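Local coordinates for protein 2''-aminoglycoside nucleotidyltransferase (Klebsiella pneumoniae, PDB 4WQK) that confers resistance to kanamycin, gentamicin, tobramycin and related aminoglycosides by adenylating their 2''-hydroxyl group in a magnesium-dependent reaction, at residues Ile129-Asp132 / Tyr133-Ala137. Residues are numbered along the deposited sequence; the frame is centred on the assembly and turned at random.
Sequences IIWD and YFYYA
Trp131 and Tyr135, one turn apart on helix 126-139 of the C-terminal domain, illustrate how i to i+4 neighbours on an alpha-helix set aromatic rings against each other. The indole's CG stands anti to the backbone N (chi1 -166°), and the ring leaves the helix nearly at right angles to its axis. The five-membered ring and the phenol lie almost perpendicular, planes at 88°, in an oblique pairing where indole CD1 comes 3.5 Å from Tyr135 CE2. Tyr135 OH sits at the indole's edge, near its plane, 3.1 Å from NE1, and is hydrogen-bonded to Tyr176 OH. Phe172, also on helix 162-176, meets Trp131, Phe134 and Tyr135 edge-to-face, tying this flank to the last helix of the domain.

Around the helix, Ile130 and Phe134 run side by side in the same direction, CG2 of the isoleucine reaching Phe134 CZ at 3.5 Å. The carbonyl O of Ile130 stands over the centre of one face of the Phe134 ring, 3.7 Å above its plane. On the flank that faces helix 28-36, Ile129 and Tyr133 also lie side by side (CG2 to CE2 4.1 Å), and both touch Ile32 of the N-terminal domain. Asp132, its side chain about 7 Å from that of the magnesium ligand Asp47, probably borders the interdomain kanamycin cleft. It approaches Tyr135 obliquely, its carboxylate turned 61° from the phenol plane; OD1 lies at the ring's edge, 3.5 Å from Tyr135 CD2.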
ATOM      1  N   ILE A 129       6.699  -2.747  -0.152  1.00 14.68           N
ATOM      2  CA  ILE A 129       6.348  -2.416   1.228  1.00 15.25           C
ATOM      3  C   ILE A 129       7.600  -2.000   1.999  1.00 15.04           C
ATOM      4  O   ILE A 129       7.655  -0.946   2.679  1.00 16.97           O
ATOM      5  CB  ILE A 129       5.648  -3.613   1.894  1.00 14.92           C
ATOM      6  CG1 ILE A 129       4.293  -3.842   1.240  1.00 16.93           C
ATOM      7  CG2 ILE A 129       5.518  -3.437   3.414  1.00 17.62           C
ATOM      8  CD1 ILE A 129       3.650  -5.193   1.645  1.00 17.22           C
ATOM      9  N   ILE A 130       8.654  -2.790   1.863  1.00 15.15           N
ATOM     10  CA  ILE A 130       9.887  -2.541   2.603  1.00 15.88           C
ATOM     11  C   ILE A 130      10.613  -1.295   2.049  1.00 15.43           C
ATOM     12  O   ILE A 130      11.143  -0.486   2.820  1.00 16.04           O
ATOM     13  CB  ILE A 130      10.772  -3.795   2.540  1.00 17.21           C
ATOM     14  CG1 ILE A 130      10.106  -4.882   3.368  1.00 19.12           C
ATOM     15  CG2 ILE A 130      12.194  -3.513   3.055  1.00 21.17           C
ATOM     16  CD1 ILE A 130      10.687  -6.226   3.165  1.00 25.79           C
ATOM     17  N   TRP A 131      10.614  -1.110   0.724  1.00 15.84           N
ATOM     18  CA  TRP A 131      11.194   0.066   0.109  1.00 14.70           C
ATOM     19  C   TRP A 131      10.651   1.369   0.723  1.00 16.65           C
ATOM     20  O   TRP A 131      11.408   2.308   0.947  1.00 17.98           O
ATOM     21  CB  TRP A 131      10.898   0.033  -1.388  1.00 16.02           C
ATOM     22  CG  TRP A 131      11.651   0.971  -2.272  1.00 17.91           C
ATOM     23  CD1 TRP A 131      11.174   2.137  -2.836  1.00 18.76           C
ATOM     24  CD2 TRP A 131      12.978   0.792  -2.786  1.00 16.75           C
ATOM     25  NE1 TRP A 131      12.124   2.683  -3.664  1.00 19.20           N
ATOM     26  CE2 TRP A 131      13.257   1.901  -3.631  1.00 18.00           C
ATOM     27  CE3 TRP A 131      13.981  -0.177  -2.600  1.00 17.80           C
ATOM     28  CZ2 TRP A 131      14.468   2.030  -4.302  1.00 19.18           C
ATOM     29  CZ3 TRP A 131      15.169  -0.044  -3.250  1.00 17.32           C
ATOM     30  CH2 TRP A 131      15.416   1.055  -4.114  1.00 18.65           C
ATOM     31  N   ASP A 132       9.342   1.422   0.978  1.00 16.98           N
ATOM     32  CA  ASP A 132       8.777   2.642   1.566  1.00 19.20           C
ATOM     33  C   ASP A 132       9.300   2.915   2.952  1.00 19.97           C
ATOM     34  O   ASP A 132       9.411   4.076   3.369  1.00 21.58           O
ATOM     35  CB  ASP A 132       7.250   2.566   1.614  1.00 24.02           C
ATOM     36  CG  ASP A 132       6.614   3.408   0.535  1.00 33.40           C
ATOM     37  OD1 ASP A 132       7.355   4.146  -0.156  1.00 32.20           O
ATOM     38  OD2 ASP A 132       5.388   3.310   0.346  1.00 43.03           O
ATOM     39  N   TYR A 133       9.599   1.870   3.729  1.00 19.52           N
ATOM     40  CA  TYR A 133      10.227   2.102   5.014  1.00 20.42           C
ATOM     41  C   TYR A 133      11.619   2.726   4.877  1.00 19.69           C
ATOM     42  O   TYR A 133      12.073   3.437   5.754  1.00 21.97           O
ATOM     43  CB  TYR A 133      10.370   0.818   5.841  1.00 19.34           C
ATOM     44  CG  TYR A 133       9.077   0.353   6.455  1.00 18.16           C
ATOM     45  CD1 TYR A 133       8.602   0.895   7.636  1.00 21.13           C
ATOM     46  CD2 TYR A 133       8.337  -0.648   5.843  1.00 21.40           C
ATOM     47  CE1 TYR A 133       7.377   0.443   8.187  1.00 25.01           C
ATOM     48  CE2 TYR A 133       7.143  -1.107   6.379  1.00 25.87           C
ATOM     49  CZ  TYR A 133       6.673  -0.557   7.540  1.00 21.79           C
ATOM     50  OH  TYR A 133       5.475  -1.041   8.026  1.00 25.54           O
ATOM     51  N   PHE A 134      12.303   2.469   3.765  1.00 20.76           N
ATOM     52  CA  PHE A 134      13.600   3.078   3.570  1.00 20.86           C
ATOM     53  C   PHE A 134      13.480   4.597   3.408  1.00 19.25           C
ATOM     54  O   PHE A 134      14.299   5.353   3.948  1.00 23.19           O
ATOM     55  CB  PHE A 134      14.336   2.466   2.363  1.00 20.92           C
ATOM     56  CG  PHE A 134      14.607   0.980   2.502  1.00 18.01           C
ATOM     57  CD1 PHE A 134      14.696   0.364   3.754  1.00 23.44           C
ATOM     58  CD2 PHE A 134      14.801   0.215   1.356  1.00 18.35           C
ATOM     59  CE1 PHE A 134      14.961  -1.019   3.848  1.00 22.53           C
ATOM     60  CE2 PHE A 134      15.067  -1.167   1.454  1.00 19.65           C
ATOM     61  CZ  PHE A 134      15.165  -1.758   2.698  1.00 18.66           C
ATOM     62  N   TYR A 135      12.448   5.048   2.690  1.00 20.03           N
ATOM     63  CA  TYR A 135      12.213   6.501   2.639  1.00 21.94           C
ATOM     64  C   TYR A 135      11.921   7.068   4.022  1.00 20.62           C
ATOM     65  O   TYR A 135      12.416   8.152   4.377  1.00 23.72           O
ATOM     66  CB  TYR A 135      11.053   6.852   1.720  1.00 22.20           C
ATOM     67  CG  TYR A 135      11.249   6.572   0.257  1.00 20.12           C
ATOM     68  CD1 TYR A 135      12.214   7.261  -0.484  1.00 21.55           C
ATOM     69  CD2 TYR A 135      10.461   5.646  -0.376  1.00 20.91           C
ATOM     70  CE1 TYR A 135      12.360   7.003  -1.865  1.00 19.58           C
ATOM     71  CE2 TYR A 135      10.582   5.390  -1.720  1.00 21.12           C
ATOM     72  CZ  TYR A 135      11.558   6.047  -2.455  1.00 20.51           C
ATOM     73  OH  TYR A 135      11.680   5.781  -3.823  1.00 23.63           O
ATOM     74  N   TYR A 136      11.111   6.342   4.790  1.00 20.64           N
ATOM     75  CA  TYR A 136      10.758   6.759   6.135  1.00 21.72           C
ATOM     76  C   TYR A 136      12.019   6.882   7.005  1.00 23.12           C
ATOM     77  O   TYR A 136      12.145   7.831   7.802  1.00 25.54           O
ATOM     78  CB  TYR A 136       9.721   5.764   6.700  1.00 21.52           C
ATOM     79  CG  TYR A 136       9.187   6.135   8.065  1.00 27.65           C
ATOM     80  CD1 TYR A 136       8.836   7.443   8.364  1.00 26.25           C
ATOM     81  CD2 TYR A 136       9.039   5.177   9.053  1.00 28.58           C
ATOM     82  CE1 TYR A 136       8.330   7.781   9.614  1.00 29.74           C
ATOM     83  CE2 TYR A 136       8.546   5.507  10.314  1.00 30.09           C
ATOM     84  CZ  TYR A 136       8.200   6.812  10.590  1.00 28.78           C
ATOM     85  OH  TYR A 136       7.716   7.163  11.838  1.00 28.86           O
ATOM     86  N   ALA A 137      12.980   5.971   6.851  1.00 23.20           N
ATOM     87  CA  ALA A 137      14.206   6.034   7.650  1.00 25.69           C
ATOM     88  C   ALA A 137      15.043   7.282   7.333  1.00 26.26           C
ATOM     89  O   ALA A 137      15.767   7.796   8.195  1.00 30.47           O
ATOM     90  CB  ALA A 137      15.045   4.782   7.454  1.00 26.57           C
TER